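Alpha-2,3/8-sialyltransferase (Campylobacter jejuni, PDB 1RO7) transfers sialic acid from CMP-sialic acid to acceptor glycans, probably forming alpha-2,3 linkages to galactose and alpha-2,8 linkages to sialic acid. Local coordinates at residues L41-K46 with I232-N237. The protein carries 1 engineered substitution. Numbering follows the deposited sequence.
Sequences LGKKCK and IIQEKN
Lys43 meets Gln234 at the protein surface, and this pair of side chains makes nearly all of the 87 Å² buried between 41-46 and 232-237. Just before it, Leu41 CB points away from 232-237 and the side chain packs on Ile5 and Ala7 of strand 3-7 and on Leu13 and Ile16. At the backbone angles of Gly42 (phi 88°, psi 172°) a CB would be jammed against the carbonyl O of Leu41, a conformation that suits a residue without a side chain. Lys43 stretches out with every torsion beyond chi1 near 180°, and its chain crosses that of Gln234 at about a right angle. Its CE lies 3.4 Å from Gln234 CD, almost equally near both terminal atoms of the amide, while Lys43 NZ stands slightly farther off, 3.9 Å from Gln234 CD. Gln234 reaches out from its own side with CG anti to the backbone N (chi1 -170°) and an extended chain. The Lys43 backbone hydrogen-bonds to that of Glu72, just ahead of strand 44-50, which lies between strands 25-30 and 72-78 in the seven-stranded parallel sheet of the Rossmann-type fold. Gln234 belongs instead to a short, weakly bonded strand, so the contact links the lead-in to an inner strand with a small two-stranded antiparallel sheet of 38-39 and 234-235. Farther along, Cys45 is buried against Arg29 and bonds through its backbone to Glu72 and Glu74, and Lys46 forms a salt bridge with Glu74.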
loop_
_atom_site.group_PDB
_atom_site.type_symbol
_atom_site.label_atom_id
_atom_site.label_comp_id
_atom_site.label_asym_id
_atom_site.label_seq_id
_atom_site.Cartn_x
_atom_site.Cartn_y
_atom_site.Cartn_z
ATOM N N LEU A 41 33.105 -23.343 7.713
ATOM C CA LEU A 41 32.680 -22.338 8.683
ATOM C C LEU A 41 31.614 -22.846 9.640
ATOM O O LEU A 41 30.885 -22.062 10.249
ATOM C CB LEU A 41 32.183 -21.081 7.964
ATOM C CG LEU A 41 33.267 -20.288 7.229
ATOM C CD1 LEU A 41 32.641 -19.157 6.427
ATOM C CD2 LEU A 41 34.269 -19.743 8.246
ATOM N N GLY A 42 31.527 -24.163 9.776
ATOM C CA GLY A 42 30.548 -24.743 10.676
ATOM C C GLY A 42 29.203 -24.986 10.022
ATOM O O GLY A 42 28.968 -24.567 8.886
ATOM N N LYS A 43 28.316 -25.656 10.749
ATOM C CA LYS A 43 26.983 -25.977 10.247
ATOM C C LYS A 43 25.964 -24.887 10.551
ATOM O O LYS A 43 24.910 -24.820 9.914
ATOM C CB LYS A 43 26.477 -27.275 10.878
ATOM C CG LYS A 43 27.374 -28.483 10.717
ATOM C CD LYS A 43 26.720 -29.681 11.392
ATOM C CE LYS A 43 27.559 -30.937 11.259
ATOM N NZ LYS A 43 26.902 -32.103 11.924
ATOM N N LYS A 44 26.274 -24.047 11.531
ATOM C CA LYS A 44 25.359 -22.995 11.950
ATOM C C LYS A 44 25.525 -21.666 11.216
ATOM O O LYS A 44 26.601 -21.064 11.219
ATOM C CB LYS A 44 25.493 -22.786 13.462
ATOM C CG LYS A 44 24.460 -21.852 14.070
ATOM C CD LYS A 44 24.504 -21.921 15.592
ATOM C CE LYS A 44 23.623 -20.857 16.230
ATOM N NZ LYS A 44 24.117 -19.484 15.919
ATOM N N CYS A 45 24.442 -21.221 10.582
ATOM C CA CYS A 45 24.439 -19.963 9.847
ATOM C C CYS A 45 23.511 -18.980 10.522
ATOM O O CYS A 45 22.437 -19.354 10.989
ATOM C CB CYS A 45 23.936 -20.159 8.412
ATOM S SG CYS A 45 24.775 -21.423 7.479
ATOM N N LYS A 46 23.924 -17.719 10.571
ATOM C CA LYS A 46 23.078 -16.688 11.148
ATOM C C LYS A 46 22.042 -16.384 10.073
ATOM O O LYS A 46 20.854 -16.221 10.357
ATOM C CB LYS A 46 23.886 -15.426 11.440
ATOM C CG LYS A 46 23.040 -14.249 11.901
ATOM C CD LYS A 46 22.456 -14.489 13.287
ATOM C CE LYS A 46 21.752 -13.247 13.800
ATOM N NZ LYS A 46 21.267 -13.424 15.196
ATOM N N ILE A 232 38.995 -26.358 13.640
ATOM C CA ILE A 232 38.652 -27.764 13.415
ATOM C C ILE A 232 37.543 -27.871 12.371
ATOM O O ILE A 232 36.367 -27.658 12.666
ATOM C CB ILE A 232 38.173 -28.465 14.708
ATOM C CG1 ILE A 232 39.291 -28.450 15.753
ATOM C CG2 ILE A 232 37.746 -29.895 14.398
ATOM C CD1 ILE A 232 38.900 -29.067 17.078
ATOM N N ILE A 233 37.930 -28.206 11.146
ATOM C CA ILE A 233 36.981 -28.333 10.052
ATOM C C ILE A 233 36.347 -29.716 10.048
ATOM O O ILE A 233 37.046 -30.726 9.964
ATOM C CB ILE A 233 37.667 -28.104 8.687
ATOM C CG1 ILE A 233 38.338 -26.729 8.656
ATOM C CG2 ILE A 233 36.647 -28.207 7.568
ATOM C CD1 ILE A 233 39.568 -26.615 9.532
ATOM N N GLN A 234 35.022 -29.758 10.146
ATOM C CA GLN A 234 34.306 -31.024 10.139
ATOM C C GLN A 234 34.162 -31.504 8.702
ATOM O O GLN A 234 33.949 -30.705 7.791
ATOM C CB GLN A 234 32.919 -30.862 10.760
ATOM C CG GLN A 234 32.213 -32.183 11.000
ATOM C CD GLN A 234 30.770 -32.007 11.421
ATOM O OE1 GLN A 234 30.457 -31.193 12.291
ATOM N NE2 GLN A 234 29.880 -32.781 10.811
ATOM N N GLU A 235 34.279 -32.810 8.506
ATOM C CA GLU A 235 34.172 -33.394 7.174
ATOM C C GLU A 235 32.702 -33.581 6.797
ATOM O O GLU A 235 31.828 -33.600 7.667
ATOM C CB GLU A 235 34.885 -34.748 7.144
ATOM C CG GLU A 235 35.325 -35.191 5.759
ATOM C CD GLU A 235 36.685 -34.635 5.373
ATOM O OE1 GLU A 235 36.901 -33.414 5.525
ATOM O OE2 GLU A 235 37.540 -35.424 4.915
ATOM N N LYS A 236 32.436 -33.708 5.500
ATOM C CA LYS A 236 31.076 -33.916 5.007
ATOM C C LYS A 236 31.037 -35.164 4.134
ATOM O O LYS A 236 31.875 -35.343 3.249
ATOM C CB LYS A 236 30.591 -32.700 4.204
ATOM C CG LYS A 236 30.346 -31.454 5.050
ATOM C CD LYS A 236 29.918 -30.251 4.213
ATOM C CE LYS A 236 28.561 -30.465 3.552
ATOM N NZ LYS A 236 28.177 -29.312 2.684
ATOM N N ASN A 237 30.057 -36.025 4.392
ATOM C CA ASN A 237 29.903 -37.268 3.645
ATOM C C ASN A 237 28.472 -37.458 3.164
ATOM O O ASN A 237 27.525 -37.190 3.903
ATOM C CB ASN A 237 30.307 -38.451 4.526
ATOM C CG ASN A 237 31.784 -38.444 4.864
ATOM O OD1 ASN A 237 32.631 -38.653 3.994
ATOM N ND2 ASN A 237 32.104 -38.194 6.129
#